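Local coordinates for N-acetylglucosamine-6-phosphate deacetylase (Thermotoga maritima, PDB 1O12), which probably removes the acetyl group from N-acetylglucosamine 6-phosphate, as a metal-dependent hydrolase of the NagA family, at residues I155-E167 / L177-A191. Sequence-based numbering, arbitrary orientation.
Sequences IDSPAKMLTFAPE and LVKRDIVLSAGHSIA. With FE (Fe (III) ion), chain C.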
loop_
_atom_site.group_PDB
_atom_site.type_symbol
_atom_site.label_atom_id
_atom_site.label_comp_id
_atom_site.label_asym_id
_atom_site.label_seq_id
_atom_site.Cartn_x
_atom_site.Cartn_y
_atom_site.Cartn_z
ATOM N N ILE A 155 -9.377 -34.454 5.212
ATOM C CA ILE A 155 -8.379 -33.459 5.601
ATOM C C ILE A 155 -8.288 -33.284 7.104
ATOM O O ILE A 155 -9.206 -32.758 7.733
ATOM C CB ILE A 155 -8.687 -32.087 4.979
ATOM C CG1 ILE A 155 -8.759 -32.213 3.454
ATOM C CG2 ILE A 155 -7.641 -31.096 5.389
ATOM C CD1 ILE A 155 -9.192 -30.914 2.725
ATOM N N ASP A 156 -7.159 -33.701 7.664
ATOM C CA ASP A 156 -6.937 -33.615 9.095
ATOM C C ASP A 156 -5.440 -33.861 9.338
ATOM O O ASP A 156 -4.655 -33.978 8.391
ATOM C CB ASP A 156 -7.789 -34.692 9.803
ATOM C CG ASP A 156 -7.997 -34.411 11.303
ATOM O OD1 ASP A 156 -8.879 -35.080 11.905
ATOM O OD2 ASP A 156 -7.291 -33.541 11.879
ATOM N N SER A 157 -5.047 -33.957 10.606
ATOM C CA SER A 157 -3.646 -34.182 10.931
ATOM C C SER A 157 -3.213 -35.310 10.025
ATOM O O SER A 157 -3.930 -36.298 9.891
ATOM C CB SER A 157 -3.500 -34.567 12.406
ATOM O OG SER A 157 -2.192 -34.296 12.870
ATOM N N PRO A 158 -2.011 -35.216 9.437
ATOM C CA PRO A 158 -1.053 -34.117 9.596
ATOM C C PRO A 158 -1.158 -32.855 8.711
ATOM O O PRO A 158 -0.164 -32.178 8.484
ATOM C CB PRO A 158 0.289 -34.823 9.438
ATOM C CG PRO A 158 -0.001 -35.804 8.363
ATOM C CD PRO A 158 -1.383 -36.356 8.746
ATOM N N ALA A 159 -2.339 -32.540 8.203
ATOM C CA ALA A 159 -2.460 -31.304 7.438
ATOM C C ALA A 159 -2.300 -30.206 8.497
ATOM O O ALA A 159 -2.806 -30.344 9.617
ATOM C CB ALA A 159 -3.833 -31.203 6.787
ATOM N N LYS A 160 -1.607 -29.127 8.157
ATOM C CA LYS A 160 -1.404 -28.055 9.110
ATOM C C LYS A 160 -1.817 -26.725 8.557
ATOM O O LYS A 160 -2.096 -25.799 9.306
ATOM C CB LYS A 160 0.059 -27.990 9.534
ATOM C CG LYS A 160 0.479 -29.189 10.385
ATOM C CD LYS A 160 -0.287 -29.258 11.697
ATOM C CE LYS A 160 -0.037 -30.579 12.452
ATOM N NZ LYS A 160 -0.864 -30.745 13.688
HETATM N N MSE A 161 -1.870 -26.636 7.235
HETATM C CA MSE A 161 -2.212 -25.390 6.580
HETATM C C MSE A 161 -2.903 -25.682 5.264
HETATM O O MSE A 161 -2.679 -26.719 4.650
HETATM C CB MSE A 161 -0.948 -24.575 6.344
HETATM C CG MSE A 161 -1.216 -23.219 5.805
HETATM SE SE MSE A 161 0.362 -22.092 5.783
HETATM C CE MSE A 161 0.491 -21.609 7.668
ATOM N N LEU A 162 -3.723 -24.758 4.808
ATOM C CA LEU A 162 -4.446 -24.985 3.575
ATOM C C LEU A 162 -4.643 -23.679 2.847
ATOM O O LEU A 162 -5.151 -22.729 3.433
ATOM C CB LEU A 162 -5.800 -25.582 3.937
ATOM C CG LEU A 162 -6.968 -25.946 3.017
ATOM C CD1 LEU A 162 -7.203 -24.884 1.950
ATOM C CD2 LEU A 162 -6.707 -27.286 2.448
ATOM N N THR A 163 -4.251 -23.617 1.578
ATOM C CA THR A 163 -4.467 -22.394 0.800
ATOM C C THR A 163 -5.690 -22.520 -0.129
ATOM O O THR A 163 -5.734 -23.385 -1.014
ATOM C CB THR A 163 -3.250 -22.026 -0.063
ATOM O OG1 THR A 163 -2.156 -21.696 0.784
ATOM C CG2 THR A 163 -3.571 -20.817 -0.952
ATOM N N PHE A 164 -6.665 -21.629 0.069
ATOM C CA PHE A 164 -7.903 -21.619 -0.717
ATOM C C PHE A 164 -8.292 -20.237 -1.287
ATOM O O PHE A 164 -7.792 -19.176 -0.846
ATOM C CB PHE A 164 -9.053 -22.106 0.152
ATOM C CG PHE A 164 -9.556 -21.062 1.107
ATOM C CD1 PHE A 164 -10.774 -20.425 0.878
ATOM C CD2 PHE A 164 -8.778 -20.668 2.201
ATOM C CE1 PHE A 164 -11.207 -19.418 1.716
ATOM C CE2 PHE A 164 -9.204 -19.645 3.057
ATOM C CZ PHE A 164 -10.420 -19.020 2.815
ATOM N N ALA A 165 -9.198 -20.262 -2.266
ATOM C CA ALA A 165 -9.700 -19.036 -2.881
ATOM C C ALA A 165 -11.119 -18.804 -2.340
ATOM O O ALA A 165 -12.033 -19.504 -2.714
ATOM C CB ALA A 165 -9.712 -19.192 -4.397
ATOM N N PRO A 166 -11.312 -17.802 -1.459
ATOM C CA PRO A 166 -12.614 -17.466 -0.842
ATOM C C PRO A 166 -13.867 -17.372 -1.746
ATOM O O PRO A 166 -14.993 -17.554 -1.273
ATOM C CB PRO A 166 -12.341 -16.135 -0.143
ATOM C CG PRO A 166 -10.884 -16.211 0.166
ATOM C CD PRO A 166 -10.299 -16.795 -1.093
ATOM N N GLU A 167 -13.683 -17.097 -3.035
ATOM C CA GLU A 167 -14.839 -16.973 -3.919
ATOM C C GLU A 167 -15.289 -18.311 -4.523
ATOM O O GLU A 167 -16.379 -18.412 -5.105
ATOM C CB GLU A 167 -14.543 -15.963 -5.043
ATOM C CG GLU A 167 -13.677 -16.506 -6.160
ATOM C CD GLU A 167 -12.183 -16.483 -5.866
ATOM O OE1 GLU A 167 -11.784 -16.362 -4.676
ATOM O OE2 GLU A 167 -11.406 -16.604 -6.844
ATOM N N LEU A 177 -12.251 -26.630 9.172
ATOM C CA LEU A 177 -10.922 -27.205 9.359
ATOM C C LEU A 177 -10.109 -26.565 10.452
ATOM O O LEU A 177 -9.270 -27.227 11.055
ATOM C CB LEU A 177 -10.113 -27.135 8.069
ATOM C CG LEU A 177 -10.723 -27.911 6.900
ATOM C CD1 LEU A 177 -9.810 -27.783 5.668
ATOM C CD2 LEU A 177 -10.897 -29.361 7.300
ATOM N N VAL A 178 -10.357 -25.289 10.719
ATOM C CA VAL A 178 -9.584 -24.603 11.735
ATOM C C VAL A 178 -9.611 -25.301 13.088
ATOM O O VAL A 178 -8.606 -25.301 13.808
ATOM C CB VAL A 178 -10.039 -23.145 11.880
ATOM C CG1 VAL A 178 -9.240 -22.431 12.988
ATOM C CG2 VAL A 178 -9.829 -22.428 10.547
ATOM N N LYS A 179 -10.736 -25.915 13.434
ATOM C CA LYS A 179 -10.837 -26.603 14.724
ATOM C C LYS A 179 -9.975 -27.860 14.714
ATOM O O LYS A 179 -9.797 -28.485 15.747
ATOM C CB LYS A 179 -12.301 -26.973 15.052
ATOM C CG LYS A 179 -12.884 -28.056 14.134
ATOM C CD LYS A 179 -14.422 -28.198 14.185
ATOM C CE LYS A 179 -14.897 -29.234 13.116
ATOM N NZ LYS A 179 -16.398 -29.343 12.912
ATOM N N ARG A 180 -9.431 -28.223 13.551
ATOM C CA ARG A 180 -8.584 -29.411 13.434
ATOM C C ARG A 180 -7.088 -29.076 13.456
ATOM O O ARG A 180 -6.241 -29.896 13.046
ATOM C CB ARG A 180 -8.917 -30.177 12.157
ATOM C CG ARG A 180 -10.378 -30.455 12.009
ATOM C CD ARG A 180 -10.677 -31.192 10.724
ATOM N NE ARG A 180 -12.105 -31.120 10.457
ATOM C CZ ARG A 180 -12.720 -31.760 9.473
ATOM N NH1 ARG A 180 -12.031 -32.536 8.645
ATOM N NH2 ARG A 180 -14.028 -31.619 9.329
ATOM N N ASP A 181 -6.775 -27.876 13.950
ATOM C CA ASP A 181 -5.384 -27.421 14.051
ATOM C C ASP A 181 -4.813 -27.201 12.651
ATOM O O ASP A 181 -3.669 -27.536 12.368
ATOM C CB ASP A 181 -4.539 -28.452 14.817
ATOM C CG ASP A 181 -3.292 -27.838 15.463
ATOM O OD1 ASP A 181 -2.399 -28.611 15.908
ATOM O OD2 ASP A 181 -3.200 -26.586 15.538
ATOM N N ILE A 182 -5.653 -26.668 11.771
ATOM C CA ILE A 182 -5.255 -26.351 10.408
ATOM C C ILE A 182 -5.432 -24.835 10.186
ATOM O O ILE A 182 -6.493 -24.287 10.482
ATOM C CB ILE A 182 -6.109 -27.134 9.382
ATOM C CG1 ILE A 182 -5.927 -28.640 9.597
ATOM C CG2 ILE A 182 -5.736 -26.715 7.967
ATOM C CD1 ILE A 182 -6.685 -29.510 8.600
ATOM N N VAL A 183 -4.381 -24.166 9.708
ATOM C CA VAL A 183 -4.442 -22.735 9.445
ATOM C C VAL A 183 -4.916 -22.505 8.000
ATOM O O VAL A 183 -4.371 -23.101 7.069
ATOM C CB VAL A 183 -3.033 -22.046 9.608
ATOM C CG1 VAL A 183 -3.112 -20.577 9.154
ATOM C CG2 VAL A 183 -2.538 -22.124 11.064
ATOM N N LEU A 184 -5.941 -21.670 7.816
ATOM C CA LEU A 184 -6.425 -21.350 6.469
ATOM C C LEU A 184 -5.657 -20.156 5.886
ATOM O O LEU A 184 -5.287 -19.241 6.601
ATOM C CB LEU A 184 -7.922 -21.018 6.492
ATOM C CG LEU A 184 -8.854 -22.200 6.762
ATOM C CD1 LEU A 184 -10.299 -21.739 6.589
ATOM C CD2 LEU A 184 -8.526 -23.353 5.788
ATOM N N SER A 185 -5.410 -20.159 4.590
ATOM C CA SER A 185 -4.686 -19.051 3.980
ATOM C C SER A 185 -5.281 -18.745 2.606
ATOM O O SER A 185 -5.512 -19.655 1.816
ATOM C CB SER A 185 -3.179 -19.390 3.847
ATOM O OG SER A 185 -2.381 -18.209 3.676
ATOM N N ALA A 186 -5.528 -17.476 2.318
ATOM C CA ALA A 186 -6.121 -17.099 1.034
ATOM C C ALA A 186 -5.038 -16.909 -0.012
ATOM O O ALA A 186 -3.995 -16.294 0.254
ATOM C CB ALA A 186 -6.940 -15.821 1.185
ATOM N N GLY A 187 -5.297 -17.455 -1.198
ATOM C CA GLY A 187 -4.374 -17.368 -2.313
ATOM C C GLY A 187 -4.992 -17.989 -3.553
ATOM O O GLY A 187 -5.946 -18.775 -3.455
ATOM N N HIS A 188 -4.452 -17.623 -4.724
ATOM C CA HIS A 188 -4.929 -18.112 -6.023
ATOM C C HIS A 188 -6.402 -17.812 -6.152
ATOM O O HIS A 188 -7.203 -18.687 -6.427
ATOM C CB HIS A 188 -4.675 -19.607 -6.118
ATOM C CG HIS A 188 -3.223 -19.953 -6.131
ATOM N ND1 HIS A 188 -2.405 -19.690 -7.216
ATOM C CD2 HIS A 188 -2.428 -20.508 -5.183
ATOM C CE1 HIS A 188 -1.172 -20.077 -6.937
ATOM N NE2 HIS A 188 -1.158 -20.577 -5.710
ATOM N N SER A 189 -6.746 -16.549 -5.959
ATOM C CA SER A 189 -8.129 -16.128 -5.969
ATOM C C SER A 189 -8.383 -14.791 -6.641
ATOM O O SER A 189 -7.477 -13.969 -6.780
ATOM C CB SER A 189 -8.597 -16.062 -4.515
ATOM O OG SER A 189 -9.547 -15.035 -4.300
ATOM N N ILE A 190 -9.620 -14.574 -7.080
ATOM C CA ILE A 190 -9.970 -13.274 -7.668
ATOM C C ILE A 190 -10.984 -12.606 -6.764
ATOM O O ILE A 190 -11.544 -11.587 -7.106
ATOM C CB ILE A 190 -10.574 -13.360 -9.100
ATOM C CG1 ILE A 190 -11.711 -14.375 -9.141
ATOM C CG2 ILE A 190 -9.489 -13.647 -10.107
ATOM C CD1 ILE A 190 -12.139 -14.683 -10.583
ATOM N N ALA A 191 -11.210 -13.192 -5.601
ATOM C CA ALA A 191 -12.159 -12.646 -4.653
ATOM C C ALA A 191 -12.004 -11.138 -4.405
ATOM O O ALA A 191 -10.897 -10.573 -4.400
ATOM C CB ALA A 191 -12.053 -13.398 -3.331
HETATM FE FE FE C . 1.018 -21.060 -5.635
HETATM O O HOH W 1 -3.910 -31.107 12.292
HETATM O O HOH W 2 -1.718 -25.629 12.147
#
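Glu167 holds the chain just beyond His188 with both carboxylate oxygens. Glu167 OE1 takes the hydroxyl of Ser189 (OG to OE1 2.6 Å) on its syn side but 30° out of the carboxylate plane, while Glu167 OE2 receives the backbone N of Ile190 at 2.7 Å from above that plane, in a nearly straight bond. The side chain reaches both because CG sits between the backbone N and the carbonyl carbon (chi1 78°) and the chain bends again at chi2. Ser189 OG in turn accepts from the N of Ala191, forming an ST turn. Were Glu167 an alanine, the N of Ile190 and the hydroxyl of Ser189 would probably lose these acceptors and the segment after His188 would be freer to move.

Between this clasp and Lys160, strands 159-164 and 183-186 pair in parallel, neighbours in the TIM-barrel fold of the amidohydrolases. Their bonds run from Val183 N to Lys160 O (2.8 Å) through to Gly187 N and Phe164 O, delivering the chain to His188. His188 NE2 binds the iron at 2.2 Å; Glu127 and His209 are the other protein ligands, and His188 ND1 bonds to the carbonyl of Lys135.

Side chains alternate across the pair. On one face Met161, a selenomethionine, lies alongside Val183, and Thr163 neighbours Ser185; both hydroxyls bond to Thr208, and that of Ser185 also to Arg206. On the other, Leu162 and Leu184 run side by side, and the Phe164 ring crosses Leu184 and meets Phe199.

At the far end, Ile182 CD1 fits against Ile155 CG2 (3.7 Å). The extended Arg180 bonds through NH1 to Ile155 O at 3.0 Å, with Leu177 CD2 over one guanidinium face, offset toward its rim. A weak salt bridge, Lys160 NZ to Asp181 OD1, joins the chains where the two strands begin.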